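Local coordinates for protein tannase (Lactobacillus plantarum, PDB 3WA7) that hydrolyses the galloyl ester bonds of tannins and probably does so as a serine esterase of the alpha/beta-hydrolase fold, at residues R30-V35 with I140-Y145; A131-M136 with A179-A184; T267-L272 with P427-I432. All coordinates share one frame; numbering follows the deposited sequence.

Interaction 1: R30-V35 with I140-Y145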
loop_
_atom_site.group_PDB
_atom_site.type_symbol
_atom_site.label_atom_id
_atom_site.label_comp_id
_atom_site.label_asym_id
_atom_site.label_seq_id
_atom_site.Cartn_x
_atom_site.Cartn_y
_atom_site.Cartn_z
ATOM N N ARG A 30 -13.569 -0.844 -21.228
ATOM C CA ARG A 30 -13.943 -1.226 -19.873
ATOM C C ARG A 30 -14.547 -2.603 -19.655
ATOM O O ARG A 30 -14.983 -3.274 -20.590
ATOM C CB ARG A 30 -14.920 -0.194 -19.304
ATOM C CG ARG A 30 -14.479 1.252 -19.428
ATOM C CD ARG A 30 -15.494 2.153 -18.735
ATOM N NE ARG A 30 -15.120 3.566 -18.734
ATOM C CZ ARG A 30 -15.270 4.396 -19.761
ATOM N NH1 ARG A 30 -15.789 3.972 -20.905
ATOM N NH2 ARG A 30 -14.915 5.667 -19.633
ATOM N N ASN A 31 -14.575 -2.987 -18.381
ATOM C CA ASN A 31 -15.139 -4.248 -17.927
ATOM C C ASN A 31 -14.625 -5.460 -18.680
ATOM O O ASN A 31 -15.397 -6.306 -19.139
ATOM C CB ASN A 31 -16.664 -4.175 -17.993
ATOM C CG ASN A 31 -17.227 -3.112 -17.068
ATOM O OD1 ASN A 31 -16.910 -3.083 -15.879
ATOM N ND2 ASN A 31 -18.062 -2.234 -17.608
ATOM N N ILE A 32 -13.305 -5.537 -18.782
ATOM C CA ILE A 32 -12.637 -6.631 -19.457
ATOM C C ILE A 32 -12.321 -7.734 -18.448
ATOM O O ILE A 32 -11.591 -7.513 -17.486
ATOM C CB ILE A 32 -11.312 -6.154 -20.097
ATOM C CG1 ILE A 32 -11.602 -5.094 -21.162
ATOM C CG2 ILE A 32 -10.565 -7.340 -20.692
ATOM C CD1 ILE A 32 -10.360 -4.412 -21.699
ATOM N N GLN A 33 -12.889 -8.913 -18.664
ATOM C CA GLN A 33 -12.636 -10.051 -17.789
ATOM C C GLN A 33 -11.168 -10.412 -18.015
ATOM O O GLN A 33 -10.772 -10.692 -19.146
ATOM C CB GLN A 33 -13.551 -11.206 -18.200
ATOM C CG GLN A 33 -13.409 -12.473 -17.390
ATOM C CD GLN A 33 -14.395 -13.534 -17.837
ATOM O OE1 GLN A 33 -15.606 -13.303 -17.852
ATOM N NE2 GLN A 33 -13.885 -14.704 -18.205
ATOM N N TYR A 34 -10.355 -10.406 -16.960
ATOM C CA TYR A 34 -8.939 -10.706 -17.143
ATOM C C TYR A 34 -8.482 -12.127 -16.811
ATOM O O TYR A 34 -7.292 -12.433 -16.898
ATOM C CB TYR A 34 -8.072 -9.659 -16.422
ATOM C CG TYR A 34 -8.313 -9.512 -14.938
ATOM C CD1 TYR A 34 -7.805 -10.441 -14.033
ATOM C CD2 TYR A 34 -9.031 -8.425 -14.437
ATOM C CE1 TYR A 34 -8.003 -10.291 -12.659
ATOM C CE2 TYR A 34 -9.234 -8.265 -13.069
ATOM C CZ TYR A 34 -8.718 -9.200 -12.186
ATOM O OH TYR A 34 -8.913 -9.047 -10.830
ATOM N N VAL A 35 -9.427 -12.984 -16.429
ATOM C CA VAL A 35 -9.134 -14.395 -16.168
ATOM C C VAL A 35 -10.237 -15.196 -16.855
ATOM O O VAL A 35 -11.346 -14.692 -17.047
ATOM C CB VAL A 35 -9.116 -14.758 -14.651
ATOM C CG1 VAL A 35 -7.959 -14.049 -13.959
ATOM C CG2 VAL A 35 -10.440 -14.408 -14.003
ATOM N N ILE A 140 -1.867 -8.172 -14.067
ATOM C CA ILE A 140 -0.562 -7.894 -14.649
ATOM C C ILE A 140 -0.276 -8.898 -15.769
ATOM O O ILE A 140 0.213 -8.523 -16.834
ATOM C CB ILE A 140 0.551 -7.979 -13.587
ATOM C CG1 ILE A 140 0.341 -6.871 -12.553
ATOM C CG2 ILE A 140 1.930 -7.866 -14.252
ATOM C CD1 ILE A 140 1.235 -6.991 -11.319
ATOM N N ARG A 141 -0.585 -10.172 -15.540
ATOM C CA ARG A 141 -0.352 -11.179 -16.575
ATOM C C ARG A 141 -1.187 -10.881 -17.816
ATOM O O ARG A 141 -0.722 -11.072 -18.938
ATOM C CB ARG A 141 -0.665 -12.585 -16.053
ATOM C CG ARG A 141 0.264 -13.001 -14.936
ATOM C CD ARG A 141 0.174 -14.479 -14.608
ATOM N NE ARG A 141 1.227 -14.823 -13.661
ATOM C CZ ARG A 141 1.616 -16.060 -13.376
ATOM N NH1 ARG A 141 1.039 -17.100 -13.964
ATOM N NH2 ARG A 141 2.598 -16.251 -12.505
ATOM N N TYR A 142 -2.414 -10.409 -17.615
ATOM C CA TYR A 142 -3.284 -10.075 -18.740
ATOM C C TYR A 142 -2.618 -8.989 -19.582
ATOM O O TYR A 142 -2.566 -9.079 -20.807
ATOM C CB TYR A 142 -4.641 -9.559 -18.251
ATOM C CG TYR A 142 -5.562 -9.160 -19.384
ATOM C CD1 TYR A 142 -6.366 -10.106 -20.023
ATOM C CD2 TYR A 142 -5.576 -7.849 -19.864
ATOM C CE1 TYR A 142 -7.158 -9.756 -21.117
ATOM C CE2 TYR A 142 -6.361 -7.490 -20.958
ATOM C CZ TYR A 142 -7.145 -8.448 -21.579
ATOM O OH TYR A 142 -7.900 -8.099 -22.672
ATOM N N VAL A 143 -2.114 -7.960 -18.911
ATOM C CA VAL A 143 -1.455 -6.853 -19.597
ATOM C C VAL A 143 -0.223 -7.309 -20.370
ATOM O O VAL A 143 -0.087 -7.018 -21.561
ATOM C CB VAL A 143 -1.040 -5.750 -18.595
ATOM C CG1 VAL A 143 -0.141 -4.720 -19.279
ATOM C CG2 VAL A 143 -2.279 -5.070 -18.038
ATOM N N LYS A 144 0.666 -8.032 -19.696
ATOM C CA LYS A 144 1.899 -8.495 -20.325
ATOM C C LYS A 144 1.650 -9.500 -21.447
ATOM O O LYS A 144 2.372 -9.509 -22.445
ATOM C CB LYS A 144 2.841 -9.074 -19.261
ATOM C CG LYS A 144 3.197 -8.044 -18.183
ATOM C CD LYS A 144 4.285 -8.519 -17.223
ATOM C CE LYS A 144 5.670 -8.472 -17.851
ATOM N NZ LYS A 144 6.717 -8.929 -16.876
ATOM N N TYR A 145 0.621 -10.327 -21.289
ATOM C CA TYR A 145 0.269 -11.319 -22.306
ATOM C C TYR A 145 -0.156 -10.591 -23.573
ATOM O O TYR A 145 0.012 -11.093 -24.689
ATOM C CB TYR A 145 -0.890 -12.190 -21.808
ATOM C CG TYR A 145 -1.386 -13.225 -22.799
ATOM C CD1 TYR A 145 -0.530 -14.204 -23.304
ATOM C CD2 TYR A 145 -2.722 -13.247 -23.205
ATOM C CE1 TYR A 145 -0.992 -15.183 -24.186
ATOM C CE2 TYR A 145 -3.195 -14.221 -24.088
ATOM C CZ TYR A 145 -2.323 -15.186 -24.573
ATOM O OH TYR A 145 -2.783 -16.160 -25.434
#
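Tyr142 carries this contact, its ring reaching from the helical segment 140-145 to the side chain of Ile32, the carbonyl O of Gln33 and the CA and CB of Tyr34. The ring extends off the helix because chi1 of 178° sets CG opposite the backbone N, and its hydroxyl end arrives at the branch methyl of Ile32. Ile32 CG2 lies 3.4 Å from Tyr142 OH and is also packed against CZ, the two side chains crossing at about a right angle. At the other end of the ring the partner is Tyr34, whose CB sits 3.9 Å from Tyr142 CB. Tyr34 touches with its root and not its ring: CG stands between the backbone N and the carbonyl carbon (chi1 58°), which swings the phenol away to hydrogen-bond Gly112 O. Gln33 turns its side chain outward, where NE2 donates to Val35 O at 2.8 Å and ties the chain leaving the strand. With an alanine at Tyr142 the ring and hydroxyl are gone, which would probably leave Ile32 CG2 without its partner and a gap beside Tyr34 where CG and CD1 had packed. Asn31 and Ile32 form a G1 beta bulge opposite Leu45 of strand 44-50. Leu45 also packs on both tyrosines, while Ile140 and Val143 meet Ile157 of strand 157-160, so helix 131-145 lies against the sheet beside the end of strand 22-33.

Interaction 2: A131-M136 with A179-A184; sequences AFIVDM and AYFEPA
Phe181 points its ring at helix 131-145 and meets Ile133 and Val134 in different ways. Ile133 CG2 makes the closer approach, 3.5 Å from Phe181 CE2, coming in obliquely while the side chains as a whole cross at about a right angle. With CG1 opposite the backbone N (chi1 -176°), Ile133 CG2 stands between N and the carbonyl carbon, on the side of Phe181. Val134 CG2 instead lies at the ring edge, near its plane, 4.1 Å from Phe181 CD2. A purely aliphatic contact continues the seam: the same Val134 CG2 touches Ala184 CB at 3.8 Å, and Val134 CG1 is nearly as close. Helix 131-145 is the crossover helix that joins the parallel strands 107-111 and 157-160 of the alpha/beta-hydrolase sheet, and here it receives the 3-10 turn and first turn of helix 182-188. Aromatic packing lies behind the contact, where Tyr180 CD2 sits 3.7 Å above the plane of the Phe181 ring, over its centre. On the helix side, Ile133 and Phe132 also lean on Leu171 of helix 164-174. Charged groups stay off the seam, with Asp135 salt-bridged to Arg114.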
loop_
_atom_site.group_PDB
_atom_site.type_symbol
_atom_site.label_atom_id
_atom_site.label_comp_id
_atom_site.label_asym_id
_atom_site.label_seq_id
_atom_site.Cartn_x
_atom_site.Cartn_y
_atom_site.Cartn_z
ATOM N N ALA A 131 -6.246 -13.681 -2.110
ATOM C CA ALA A 131 -7.041 -13.233 -3.252
ATOM C C ALA A 131 -6.629 -11.885 -3.834
ATOM O O ALA A 131 -6.515 -11.744 -5.052
ATOM C CB ALA A 131 -8.522 -13.196 -2.875
ATOM N N PHE A 132 -6.397 -10.898 -2.974
ATOM C CA PHE A 132 -6.032 -9.569 -3.454
ATOM C C PHE A 132 -4.790 -9.540 -4.341
ATOM O O PHE A 132 -4.790 -8.890 -5.395
ATOM C CB PHE A 132 -5.885 -8.591 -2.271
ATOM C CG PHE A 132 -4.617 -8.758 -1.475
ATOM C CD1 PHE A 132 -3.553 -7.875 -1.645
ATOM C CD2 PHE A 132 -4.494 -9.778 -0.535
ATOM C CE1 PHE A 132 -2.386 -7.998 -0.891
ATOM C CE2 PHE A 132 -3.332 -9.915 0.227
ATOM C CZ PHE A 132 -2.275 -9.024 0.051
ATOM N N ILE A 133 -3.741 -10.249 -3.935
ATOM C CA ILE A 133 -2.509 -10.266 -4.711
ATOM C C ILE A 133 -2.606 -11.213 -5.906
ATOM O O ILE A 133 -1.957 -10.998 -6.926
ATOM C CB ILE A 133 -1.290 -10.621 -3.816
ATOM C CG1 ILE A 133 0.002 -10.540 -4.632
ATOM C CG2 ILE A 133 -1.469 -11.996 -3.199
ATOM C CD1 ILE A 133 0.321 -9.148 -5.153
ATOM N N VAL A 134 -3.427 -12.256 -5.791
ATOM C CA VAL A 134 -3.613 -13.169 -6.913
ATOM C C VAL A 134 -4.285 -12.375 -8.036
ATOM O O VAL A 134 -3.903 -12.493 -9.205
ATOM C CB VAL A 134 -4.494 -14.381 -6.521
ATOM C CG1 VAL A 134 -4.937 -15.143 -7.768
ATOM C CG2 VAL A 134 -3.705 -15.314 -5.615
ATOM N N ASP A 135 -5.269 -11.551 -7.681
ATOM C CA ASP A 135 -5.964 -10.743 -8.684
ATOM C C ASP A 135 -5.046 -9.692 -9.300
ATOM O O ASP A 135 -5.093 -9.455 -10.503
ATOM C CB ASP A 135 -7.192 -10.049 -8.088
ATOM C CG ASP A 135 -8.385 -10.980 -7.958
ATOM O OD1 ASP A 135 -8.352 -12.089 -8.535
ATOM O OD2 ASP A 135 -9.363 -10.594 -7.288
HETATM N N MSE A 136 -4.217 -9.056 -8.477
HETATM C CA MSE A 136 -3.298 -8.048 -8.996
HETATM C C MSE A 136 -2.352 -8.708 -10.000
HETATM O O MSE A 136 -2.067 -8.153 -11.062
HETATM C CB MSE A 136 -2.494 -7.417 -7.854
HETATM C CG MSE A 136 -1.683 -6.194 -8.266
HETATM SE SE MSE A 136 -2.795 -4.693 -8.793
HETATM C CE MSE A 136 -2.566 -4.791 -10.715
ATOM N N ALA A 179 6.353 -18.863 -7.407
ATOM C CA ALA A 179 5.600 -20.090 -7.649
ATOM C C ALA A 179 4.470 -20.309 -6.647
ATOM O O ALA A 179 3.540 -21.068 -6.911
ATOM C CB ALA A 179 6.546 -21.290 -7.638
ATOM N N TYR A 180 4.544 -19.646 -5.497
ATOM C CA TYR A 180 3.515 -19.807 -4.475
ATOM C C TYR A 180 2.107 -19.515 -4.990
ATOM O O TYR A 180 1.141 -20.157 -4.579
ATOM C CB TYR A 180 3.796 -18.887 -3.283
ATOM C CG TYR A 180 2.782 -19.030 -2.172
ATOM C CD1 TYR A 180 2.902 -20.041 -1.218
ATOM C CD2 TYR A 180 1.678 -18.181 -2.097
ATOM C CE1 TYR A 180 1.944 -20.204 -0.218
ATOM C CE2 TYR A 180 0.715 -18.336 -1.104
ATOM C CZ TYR A 180 0.853 -19.350 -0.169
ATOM O OH TYR A 180 -0.105 -19.517 0.804
ATOM N N PHE A 181 1.998 -18.549 -5.897
ATOM C CA PHE A 181 0.704 -18.142 -6.428
ATOM C C PHE A 181 0.271 -18.841 -7.708
ATOM O O PHE A 181 -0.830 -18.602 -8.203
ATOM C CB PHE A 181 0.707 -16.627 -6.658
ATOM C CG PHE A 181 1.194 -15.841 -5.472
ATOM C CD1 PHE A 181 2.553 -15.603 -5.288
ATOM C CD2 PHE A 181 0.297 -15.376 -4.519
ATOM C CE1 PHE A 181 3.012 -14.911 -4.166
ATOM C CE2 PHE A 181 0.744 -14.686 -3.392
ATOM C CZ PHE A 181 2.105 -14.453 -3.217
ATOM N N GLU A 182 1.121 -19.714 -8.236
ATOM C CA GLU A 182 0.795 -20.400 -9.478
ATOM C C GLU A 182 -0.477 -21.246 -9.398
ATOM O O GLU A 182 -1.310 -21.198 -10.302
ATOM C CB GLU A 182 1.982 -21.254 -9.935
ATOM C CG GLU A 182 2.031 -21.474 -11.441
ATOM C CD GLU A 182 2.047 -20.165 -12.223
ATOM O OE1 GLU A 182 2.888 -19.292 -11.915
ATOM O OE2 GLU A 182 1.225 -20.010 -13.150
ATOM N N PRO A 183 -0.647 -22.036 -8.325
ATOM C CA PRO A 183 -1.866 -22.847 -8.241
ATOM C C PRO A 183 -3.149 -22.016 -8.345
ATOM O O PRO A 183 -4.082 -22.384 -9.064
ATOM C CB PRO A 183 -1.723 -23.536 -6.886
ATOM C CG PRO A 183 -0.248 -23.750 -6.795
ATOM C CD PRO A 183 0.300 -22.409 -7.258
ATOM N N ALA A 184 -3.192 -20.894 -7.629
ATOM C CA ALA A 184 -4.362 -20.020 -7.647
ATOM C C ALA A 184 -4.586 -19.411 -9.032
ATOM O O ALA A 184 -5.716 -19.345 -9.520
ATOM C CB ALA A 184 -4.199 -18.911 -6.607
#

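Interaction 3: T267-L272 with P427-I432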
loop_
_atom_site.group_PDB
_atom_site.type_symbol
_atom_site.label_atom_id
_atom_site.label_comp_id
_atom_site.label_asym_id
_atom_site.label_seq_id
_atom_site.Cartn_x
_atom_site.Cartn_y
_atom_site.Cartn_z
ATOM N N THR A 267 13.637 -7.355 19.794
ATOM C CA THR A 267 14.195 -8.603 19.299
ATOM C C THR A 267 13.937 -8.758 17.807
ATOM O O THR A 267 14.832 -9.129 17.049
ATOM C CB THR A 267 13.604 -9.797 20.057
ATOM O OG1 THR A 267 13.928 -9.665 21.447
ATOM C CG2 THR A 267 14.175 -11.108 19.530
ATOM N N TYR A 268 12.708 -8.479 17.392
ATOM C CA TYR A 268 12.347 -8.572 15.985
ATOM C C TYR A 268 13.202 -7.613 15.156
ATOM O O TYR A 268 13.816 -8.001 14.161
ATOM C CB TYR A 268 10.870 -8.221 15.788
ATOM C CG TYR A 268 10.513 -8.026 14.331
ATOM C CD1 TYR A 268 10.556 -9.092 13.434
ATOM C CD2 TYR A 268 10.191 -6.761 13.838
ATOM C CE1 TYR A 268 10.290 -8.903 12.076
ATOM C CE2 TYR A 268 9.926 -6.562 12.487
ATOM C CZ TYR A 268 9.977 -7.636 11.612
ATOM O OH TYR A 268 9.713 -7.439 10.273
ATOM N N LEU A 269 13.234 -6.352 15.570
ATOM C CA LEU A 269 14.004 -5.344 14.851
ATOM C C LEU A 269 15.477 -5.735 14.754
ATOM O O LEU A 269 16.065 -5.715 13.670
ATOM C CB LEU A 269 13.849 -3.980 15.540
ATOM C CG LEU A 269 14.409 -2.708 14.883
ATOM C CD1 LEU A 269 15.915 -2.618 15.091
ATOM C CD2 LEU A 269 14.045 -2.690 13.401
ATOM N N ASN A 270 16.077 -6.109 15.878
ATOM C CA ASN A 270 17.486 -6.478 15.870
ATOM C C ASN A 270 17.812 -7.654 14.952
ATOM O O ASN A 270 18.837 -7.646 14.272
ATOM C CB ASN A 270 17.967 -6.797 17.288
ATOM C CG ASN A 270 17.999 -5.572 18.178
ATOM O OD1 ASN A 270 17.929 -4.440 17.696
ATOM N ND2 ASN A 270 18.119 -5.789 19.487
ATOM N N GLN A 271 16.947 -8.662 14.923
ATOM C CA GLN A 271 17.220 -9.829 14.091
ATOM C C GLN A 271 17.073 -9.583 12.593
ATOM O O GLN A 271 17.481 -10.416 11.787
ATOM C CB GLN A 271 16.359 -11.021 14.539
ATOM C CG GLN A 271 14.860 -10.828 14.444
ATOM C CD GLN A 271 14.306 -11.216 13.089
ATOM O OE1 GLN A 271 14.519 -12.337 12.615
ATOM N NE2 GLN A 271 13.585 -10.300 12.461
ATOM N N LEU A 272 16.510 -8.437 12.214
ATOM C CA LEU A 272 16.361 -8.107 10.795
ATOM C C LEU A 272 17.723 -7.768 10.202
ATOM O O LEU A 272 17.932 -7.863 8.993
ATOM C CB LEU A 272 15.432 -6.903 10.603
ATOM C CG LEU A 272 13.927 -7.112 10.801
ATOM C CD1 LEU A 272 13.207 -5.783 10.597
ATOM C CD2 LEU A 272 13.410 -8.151 9.815
ATOM N N PRO A 427 7.107 1.446 7.449
ATOM C CA PRO A 427 7.622 1.844 6.134
ATOM C C PRO A 427 9.143 2.056 6.151
ATOM O O PRO A 427 9.820 1.862 5.141
ATOM C CB PRO A 427 6.847 3.127 5.825
ATOM C CG PRO A 427 6.547 3.683 7.190
ATOM C CD PRO A 427 6.164 2.448 7.973
ATOM N N ILE A 428 9.682 2.447 7.301
ATOM C CA ILE A 428 11.122 2.659 7.402
ATOM C C ILE A 428 11.875 1.339 7.219
ATOM O O ILE A 428 12.910 1.296 6.554
ATOM C CB ILE A 428 11.493 3.304 8.762
ATOM C CG1 ILE A 428 10.958 4.742 8.801
ATOM C CG2 ILE A 428 13.007 3.294 8.952
ATOM C CD1 ILE A 428 11.061 5.410 10.163
ATOM N N ILE A 429 11.352 0.263 7.801
ATOM C CA ILE A 429 11.981 -1.048 7.668
ATOM C C ILE A 429 12.009 -1.459 6.198
ATOM O O ILE A 429 13.021 -1.957 5.704
ATOM C CB ILE A 429 11.224 -2.123 8.481
ATOM C CG1 ILE A 429 11.494 -1.928 9.978
ATOM C CG2 ILE A 429 11.659 -3.519 8.038
ATOM C CD1 ILE A 429 10.631 -2.798 10.878
ATOM N N LEU A 430 10.900 -1.242 5.500
ATOM C CA LEU A 430 10.819 -1.584 4.084
ATOM C C LEU A 430 11.840 -0.778 3.280
ATOM O O LEU A 430 12.581 -1.326 2.462
ATOM C CB LEU A 430 9.406 -1.311 3.555
ATOM C CG LEU A 430 9.184 -1.455 2.045
ATOM C CD1 LEU A 430 9.562 -2.855 1.581
ATOM C CD2 LEU A 430 7.729 -1.159 1.725
ATOM N N ALA A 431 11.881 0.526 3.522
ATOM C CA ALA A 431 12.809 1.395 2.811
ATOM C C ALA A 431 14.271 0.999 3.018
ATOM O O ALA A 431 15.053 0.953 2.067
ATOM C CB ALA A 431 12.594 2.844 3.236
ATOM N N ILE A 432 14.647 0.713 4.258
ATOM C CA ILE A 432 16.030 0.349 4.534
ATOM C C ILE A 432 16.373 -1.026 3.986
ATOM O O ILE A 432 17.459 -1.227 3.444
ATOM C CB ILE A 432 16.331 0.403 6.044
ATOM C CG1 ILE A 432 16.196 1.848 6.532
ATOM C CG2 ILE A 432 17.742 -0.126 6.323
ATOM C CD1 ILE A 432 16.409 2.021 8.026
#
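Ile429 of helix 425-436 makes a small, wholly apolar helix-to-helix contact with Tyr268, Leu269 and Leu272 at the C-terminal end of helix 252-271. Helix 425-436 connects the last two strands of the central sheet, 410-414 and 440-444. Helix 252-271 belongs to the long insertion between strands 199-203 and 410-414, so the contact ties the insertion to the alpha/beta core. Only side chains bridge the gap: the nearest alpha carbons, Leu269 CA and Ile429 CA, are 8.6 Å apart, and 126 Å² is buried in all. Ile429 enters with both methyls. With CG1 beside the backbone N (chi1 -73°) and CG2 anti to it, CD1 and CG2 are presented together to Leu272, whose CD1 lies 3.8 Å from Ile429 CG2. The two side chains cross at about a right angle. Ile429 CD1 also reaches Tyr268 CE2 at 4.2 Å, obliquely to the ring, and Leu269 CD2 at the same distance. Leu272 is itself laid over one face of the Tyr268 ring, its CG 4.1 Å above the plane and offset toward the rim, so the aromatic and the leucine meet Ile429 as one surface. The tyrosine has further partners: its ring stacks with His211 and its OH is hydrogen-bonded to Asn208. At the helix end, Gln271 NE2 donates to Tyr268 O at 2.9 Å along an in-plane lone pair, beside a weak bond from Leu272 N to the same oxygen. Around the seam, Phe292 of helix 291-309 packs on both Leu269 and Ile428. Since dispersion and burial alone join the segments, the contact probably contributes to their spacing through shape and sets little directional constraint between them.

All three contacts are mainly buried and apolar across their segments, but they serve different parts of the fold. Interactions 1 and 2 share helix 131-145, one at its C-terminal and one at its N-terminal end, and they touch: Arg141 NH1 forms a salt bridge with Glu182 OE2, and Tyr34 OH packs against Asp135 CB. Interaction 1 adds an exposed residue, Gln33, and brings a strand end to the helix, whereas interaction 2 sets short helical turns against it. Interaction 3, with centres about 35 Å and 26 Å from the other two, lies apart, joining the insertion to the far end of the sheet by isoleucine and leucine methyls beside a tyrosine ring.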